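Local atomic coordinates of cell division topological specificity factor (Helicobacter pylori, PDB entry 3KU7), a protein that probably stops MinC and MinD from inhibiting division at internal sites, so that the division septum forms at midcell. Residues Leu27-Thr32 with Pro36-Met41; Leu23-Ala28 with Lys43-Val48. One frame throughout, in Å; residues are numbered along the deposited sequence.

Interaction 1. Residues Leu27-Thr32 with Pro36-Met41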
loop_
_atom_site.group_PDB
_atom_site.type_symbol
_atom_site.label_atom_id
_atom_site.label_comp_id
_atom_site.label_asym_id
_atom_site.label_seq_id
_atom_site.Cartn_x
_atom_site.Cartn_y
_atom_site.Cartn_z
ATOM N N LEU A 27 -0.067 -2.119 -4.889
ATOM C CA LEU A 27 -1.504 -1.986 -5.013
ATOM C C LEU A 27 -1.900 -2.800 -6.217
ATOM O O LEU A 27 -1.598 -2.438 -7.345
ATOM C CB LEU A 27 -1.919 -0.527 -5.203
ATOM C CG LEU A 27 -2.770 0.040 -4.065
ATOM C CD1 LEU A 27 -3.392 1.357 -4.490
ATOM C CD2 LEU A 27 -3.861 -0.942 -3.728
ATOM N N ALA A 28 -2.574 -3.913 -5.977
ATOM C CA ALA A 28 -2.989 -4.774 -7.067
ATOM C C ALA A 28 -4.494 -4.766 -7.318
ATOM O O ALA A 28 -5.300 -4.592 -6.416
ATOM C CB ALA A 28 -2.509 -6.179 -6.805
ATOM N N LYS A 29 -4.858 -4.952 -8.580
ATOM C CA LYS A 29 -6.251 -4.981 -8.983
ATOM C C LYS A 29 -6.431 -5.680 -10.317
ATOM O O LYS A 29 -5.474 -6.115 -10.959
ATOM C CB LYS A 29 -6.825 -3.564 -9.100
ATOM C CG LYS A 29 -6.659 -2.908 -10.480
ATOM C CD LYS A 29 -7.377 -1.569 -10.555
ATOM C CE LYS A 29 -7.210 -0.884 -11.907
ATOM N NZ LYS A 29 -8.385 -0.988 -12.826
ATOM N N GLU A 30 -7.692 -5.782 -10.712
ATOM C CA GLU A 30 -8.074 -6.385 -11.974
ATOM C C GLU A 30 -7.612 -5.413 -13.037
ATOM O O GLU A 30 -7.970 -4.236 -12.987
ATOM C CB GLU A 30 -9.595 -6.527 -12.042
ATOM C CG GLU A 30 -10.109 -7.728 -11.282
ATOM C CD GLU A 30 -9.617 -9.030 -11.881
ATOM O OE1 GLU A 30 -8.550 -9.025 -12.534
ATOM O OE2 GLU A 30 -10.289 -10.066 -11.690
ATOM N N ARG A 31 -6.806 -5.857 -13.988
ATOM C CA ARG A 31 -6.402 -4.892 -14.987
ATOM C C ARG A 31 -7.640 -4.329 -15.685
ATOM O O ARG A 31 -7.680 -3.157 -16.045
ATOM C CB ARG A 31 -5.491 -5.487 -16.038
ATOM C CG ARG A 31 -5.166 -4.390 -17.010
ATOM C CD ARG A 31 -4.185 -4.715 -18.086
ATOM N NE ARG A 31 -3.887 -3.471 -18.785
ATOM C CZ ARG A 31 -3.215 -3.375 -19.924
ATOM N NH1 ARG A 31 -2.751 -4.461 -20.525
ATOM N NH2 ARG A 31 -3.010 -2.183 -20.470
ATOM N N THR A 32 -8.642 -5.189 -15.869
ATOM C CA THR A 32 -9.933 -4.860 -16.511
ATOM C C THR A 32 -10.732 -3.781 -15.751
ATOM O O THR A 32 -11.251 -2.838 -16.354
ATOM C CB THR A 32 -10.840 -6.155 -16.656
ATOM O OG1 THR A 32 -10.465 -6.884 -17.832
ATOM C CG2 THR A 32 -12.332 -5.798 -16.720
ATOM N N PRO A 36 -11.783 4.997 -11.596
ATOM C CA PRO A 36 -11.102 6.152 -12.169
ATOM C C PRO A 36 -10.291 6.955 -11.156
ATOM O O PRO A 36 -9.601 7.897 -11.540
ATOM C CB PRO A 36 -12.248 6.980 -12.747
ATOM C CG PRO A 36 -13.349 6.004 -12.909
ATOM C CD PRO A 36 -13.237 5.180 -11.669
ATOM N N TYR A 37 -10.358 6.589 -9.876
ATOM C CA TYR A 37 -9.649 7.330 -8.819
ATOM C C TYR A 37 -8.339 6.705 -8.355
ATOM O O TYR A 37 -7.685 7.202 -7.438
ATOM C CB TYR A 37 -10.560 7.457 -7.620
ATOM C CG TYR A 37 -10.991 6.106 -7.150
ATOM C CD1 TYR A 37 -10.084 5.238 -6.545
ATOM C CD2 TYR A 37 -12.285 5.660 -7.371
ATOM C CE1 TYR A 37 -10.460 3.955 -6.174
ATOM C CE2 TYR A 37 -12.672 4.385 -7.006
ATOM C CZ TYR A 37 -11.761 3.538 -6.406
ATOM O OH TYR A 37 -12.179 2.294 -6.017
ATOM N N MET A 38 -7.979 5.592 -8.970
ATOM C CA MET A 38 -6.749 4.920 -8.613
ATOM C C MET A 38 -5.638 5.941 -8.438
ATOM O O MET A 38 -4.933 5.943 -7.433
ATOM C CB MET A 38 -6.386 3.914 -9.700
ATOM C CG MET A 38 -7.046 2.569 -9.498
ATOM S SD MET A 38 -6.588 1.919 -7.875
ATOM C CE MET A 38 -4.684 1.982 -7.993
ATOM N N GLU A 39 -5.504 6.826 -9.415
ATOM C CA GLU A 39 -4.476 7.853 -9.377
ATOM C C GLU A 39 -4.570 8.660 -8.096
ATOM O O GLU A 39 -3.626 8.768 -7.312
ATOM C CB GLU A 39 -4.640 8.780 -10.583
ATOM C CG GLU A 39 -3.810 8.364 -11.777
ATOM C CD GLU A 39 -2.326 8.371 -11.459
ATOM O OE1 GLU A 39 -1.711 7.278 -11.409
ATOM O OE2 GLU A 39 -1.778 9.477 -11.251
ATOM N N GLU A 40 -5.747 9.222 -7.900
ATOM C CA GLU A 40 -6.004 10.045 -6.752
ATOM C C GLU A 40 -5.731 9.254 -5.503
ATOM O O GLU A 40 -5.253 9.785 -4.505
ATOM C CB GLU A 40 -7.451 10.520 -6.772
ATOM C CG GLU A 40 -7.592 12.027 -6.784
ATOM C CD GLU A 40 -8.336 12.550 -5.571
ATOM O OE1 GLU A 40 -7.683 12.851 -4.545
ATOM O OE2 GLU A 40 -9.585 12.652 -5.641
ATOM N N MET A 41 -6.032 7.972 -5.550
ATOM C CA MET A 41 -5.806 7.155 -4.381
ATOM C C MET A 41 -4.296 6.951 -4.177
ATOM O O MET A 41 -3.779 7.002 -3.055
ATOM C CB MET A 41 -6.530 5.835 -4.575
ATOM C CG MET A 41 -6.999 5.195 -3.310
ATOM S SD MET A 41 -7.625 3.566 -3.703
ATOM C CE MET A 41 -8.489 3.158 -2.258
#

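Interaction 2. Residues Leu23-Ala28 with Lys43-Val48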
loop_
_atom_site.group_PDB
_atom_site.type_symbol
_atom_site.label_atom_id
_atom_site.label_comp_id
_atom_site.label_asym_id
_atom_site.label_seq_id
_atom_site.Cartn_x
_atom_site.Cartn_y
_atom_site.Cartn_z
ATOM N N LEU A 23 11.105 0.484 2.172
ATOM C CA LEU A 23 9.742 0.102 2.511
ATOM C C LEU A 23 9.128 -0.087 1.123
ATOM O O LEU A 23 9.466 0.649 0.206
ATOM C CB LEU A 23 9.054 1.235 3.265
ATOM C CG LEU A 23 7.909 0.891 4.211
ATOM C CD1 LEU A 23 8.401 0.065 5.394
ATOM C CD2 LEU A 23 7.328 2.194 4.701
ATOM N N LYS A 24 8.233 -1.063 0.972
ATOM C CA LYS A 24 7.617 -1.357 -0.319
ATOM C C LYS A 24 6.106 -1.485 -0.254
ATOM O O LYS A 24 5.574 -2.192 0.572
ATOM C CB LYS A 24 8.208 -2.652 -0.873
ATOM C CG LYS A 24 7.622 -3.090 -2.198
ATOM C CD LYS A 24 8.669 -2.984 -3.294
ATOM C CE LYS A 24 8.381 -3.960 -4.444
ATOM N NZ LYS A 24 9.599 -4.315 -5.236
ATOM N N LEU A 25 5.421 -0.828 -1.177
ATOM C CA LEU A 25 3.970 -0.857 -1.219
ATOM C C LEU A 25 3.438 -1.308 -2.565
ATOM O O LEU A 25 3.823 -0.782 -3.601
ATOM C CB LEU A 25 3.434 0.532 -0.890
ATOM C CG LEU A 25 1.972 0.752 -1.204
ATOM C CD1 LEU A 25 1.119 0.224 -0.076
ATOM C CD2 LEU A 25 1.768 2.229 -1.377
ATOM N N ILE A 26 2.535 -2.277 -2.545
ATOM C CA ILE A 26 1.952 -2.777 -3.778
ATOM C C ILE A 26 0.455 -2.629 -3.786
ATOM O O ILE A 26 -0.221 -2.947 -2.807
ATOM C CB ILE A 26 2.283 -4.267 -3.992
ATOM C CG1 ILE A 26 3.681 -4.380 -4.584
ATOM C CG2 ILE A 26 1.245 -4.932 -4.900
ATOM C CD1 ILE A 26 4.187 -5.785 -4.616
ATOM N N LEU A 27 -0.067 -2.119 -4.889
ATOM C CA LEU A 27 -1.504 -1.986 -5.013
ATOM C C LEU A 27 -1.900 -2.800 -6.217
ATOM O O LEU A 27 -1.598 -2.438 -7.345
ATOM C CB LEU A 27 -1.919 -0.527 -5.203
ATOM C CG LEU A 27 -2.770 0.040 -4.065
ATOM C CD1 LEU A 27 -3.392 1.357 -4.490
ATOM C CD2 LEU A 27 -3.861 -0.942 -3.728
ATOM N N ALA A 28 -2.574 -3.913 -5.977
ATOM C CA ALA A 28 -2.989 -4.774 -7.067
ATOM C C ALA A 28 -4.494 -4.766 -7.318
ATOM O O ALA A 28 -5.300 -4.592 -6.416
ATOM C CB ALA A 28 -2.509 -6.179 -6.805
ATOM N N LYS A 43 -1.810 8.859 -5.078
ATOM C CA LYS A 43 -1.289 10.095 -4.546
ATOM C C LYS A 43 -1.525 10.231 -3.058
ATOM O O LYS A 43 -0.589 10.536 -2.311
ATOM C CB LYS A 43 -1.899 11.293 -5.280
ATOM C CG LYS A 43 -1.605 11.351 -6.792
ATOM C CD LYS A 43 -2.023 12.696 -7.437
ATOM C CE LYS A 43 -2.249 12.585 -8.949
ATOM N NZ LYS A 43 -1.357 13.481 -9.751
ATOM N N GLU A 44 -2.759 9.996 -2.614
ATOM C CA GLU A 44 -3.058 10.141 -1.190
ATOM C C GLU A 44 -2.379 9.067 -0.349
ATOM O O GLU A 44 -1.871 9.351 0.736
ATOM C CB GLU A 44 -4.576 10.156 -0.932
ATOM C CG GLU A 44 -5.050 11.428 -0.186
ATOM C CD GLU A 44 -6.508 11.394 0.288
ATOM O OE1 GLU A 44 -6.766 11.241 1.512
ATOM O OE2 GLU A 44 -7.400 11.539 -0.572
ATOM N N ILE A 45 -2.355 7.841 -0.855
ATOM C CA ILE A 45 -1.710 6.764 -0.125
ATOM C C ILE A 45 -0.251 7.126 0.111
ATOM O O ILE A 45 0.282 6.984 1.212
ATOM C CB ILE A 45 -1.736 5.461 -0.890
ATOM C CG1 ILE A 45 -3.168 4.951 -1.005
ATOM C CG2 ILE A 45 -0.875 4.450 -0.154
ATOM C CD1 ILE A 45 -3.752 4.610 0.301
ATOM N N ILE A 46 0.402 7.590 -0.947
ATOM C CA ILE A 46 1.805 7.973 -0.844
ATOM C C ILE A 46 1.920 9.126 0.152
ATOM O O ILE A 46 2.778 9.134 1.036
ATOM C CB ILE A 46 2.381 8.469 -2.176
ATOM C CG1 ILE A 46 2.019 7.517 -3.311
ATOM C CG2 ILE A 46 3.895 8.597 -2.042
ATOM C CD1 ILE A 46 2.640 6.215 -3.158
ATOM N N ALA A 47 1.032 10.100 0.018
ATOM C CA ALA A 47 1.059 11.244 0.915
ATOM C C ALA A 47 1.074 10.782 2.371
ATOM O O ALA A 47 1.820 11.297 3.194
ATOM C CB ALA A 47 -0.140 12.123 0.667
ATOM N N VAL A 48 0.270 9.780 2.687
ATOM C CA VAL A 48 0.207 9.285 4.056
ATOM C C VAL A 48 1.508 8.651 4.482
ATOM O O VAL A 48 1.989 8.860 5.602
ATOM C CB VAL A 48 -0.950 8.264 4.242
ATOM C CG1 VAL A 48 -0.934 7.697 5.662
ATOM C CG2 VAL A 48 -2.269 8.946 3.929
#

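Interaction 1. Residues Leu27-Thr32 with Pro36-Met41
Leu27 and Met38 meet methyl to methyl. CD1 of Leu27 lies 3.8 Å from CE of Met38, and the two side chains run alongside each other, one coming from the strand and the other from the helix. Leu27 projects from strand 22-30 toward the first turn of helix 38-53, and Met38 projects back toward the strand. The CA atoms of Leu27 and Met38 are 9.4 Å apart, a usual spacing for side chains to fill between a helix and a sheet. Met38 starts with CG anti to its carbonyl carbon (chi1 -86°). It then bends at both chi2 and chi3, and this folded shape carries CE back to the leucine. Met41, one turn further on, also points to the strand but stays more distant: its SD is 4.8 Å from Leu27 CD1.

The looser side is formed by Lys29. Its aliphatic part passes Met38, with Lys29 CE 4.2 Å from Met38 CG. The carbon chain is extended as far as CE. The last torsion (chi4 102°) then turns the amine out of that line toward backbone oxygens. NZ makes a weak hydrogen bond of 3.3 Å to Glu30 O and another hydrogen bond to Asn34 O in the turn. Beyond Lys29 the two segments diverge and the surface is open to solvent.

Both Leu27 and Met38 also touch Ile72 of strand 69-77. Leu27 packs on Leu25 of the second subunit as well. This is where the helix-on-sheet layer begins, next to the loop that leaves strand 22-30. The chemistry across the contact is wholly apolar, between aliphatic and thioether groups. Packing of methyls and methylenes closes it, while Lys29 NZ finds its partners in backbone oxygens of the strand end and loop.

Interaction 2. Residues Leu23-Ala28 with Lys43-Val48
Leu25 of strand 22-30 reaches helix 38-53 through one methyl, CD2, which meets two isoleucines. The contact is apolar packing. The closer partner is Ile45, whose branch methyl CG2 is 3.7 Å from Leu25 CD2. The two side chains cross at about a right angle. Leu25 holds CG anti to its backbone N (chi1 166°), which sends the branched end out from the strand to the helix. Ile45 has CG1 anti to its carbonyl carbon and CG2 anti to its backbone N, and it is the CG2 branch that faces Leu25.

A looser touch comes from Ile46. CD1 of Ile46 lies 4.5 Å from Leu25 CD2, so the leucine methyl has a neighbour on each of two successive helix residues. The backbones are nearest at this level, where the CA atoms of Leu25 and Ile46 are 9.1 Å apart. Leu27, two residues on, also points to the helix but remains at a distance, its CD1 5.0 Å from Ile45 CG1.

Backbone hydrogen bonds tie the helix internally (Ala47 N to Lys43 O, Val48 N to Glu44 O, both 2.9 Å), while the strand bonds to its neighbours in the sheet. Charged groups lie away from the leucine: Glu44 OE2 makes a salt bridge to Lys51 and a hydrogen bond to Tyr52, both of the second subunit.

The contact belongs to the buried hydrophobic core of the MinE domain, between its helix layer and its sheet. Strand 69-77 runs antiparallel beside the leucine's strand, bonding to Leu25 through Val74, and Val74 also touches Ile46. On the other edge, strand 22-30 pairs antiparallel with a strand of the second subunit, so the sheet continues through the dimer, and Leu25 packs on Leu25 of that subunit.

In the fold
Interactions 1 and 2 are successive steps of one strand-to-helix interface, their centres about 12 Å apart. Both join strand 22-30 to helix 38-53 and share Leu27 and Ala28. Interaction 2 lies about 4 Å from the chain centre, whereas interaction 1 lies about 12 Å from it, near the turn. The chain reverses between 27-32 and 36-41, so moving back along the strand means moving forward along the helix. Leu27 touches Met38 in interaction 1, and in interaction 2 it stays short of contact with Ile45. In both places the strand also pairs with the second subunit, so the same residues hold the helix and build the continuous sheet of the dimer.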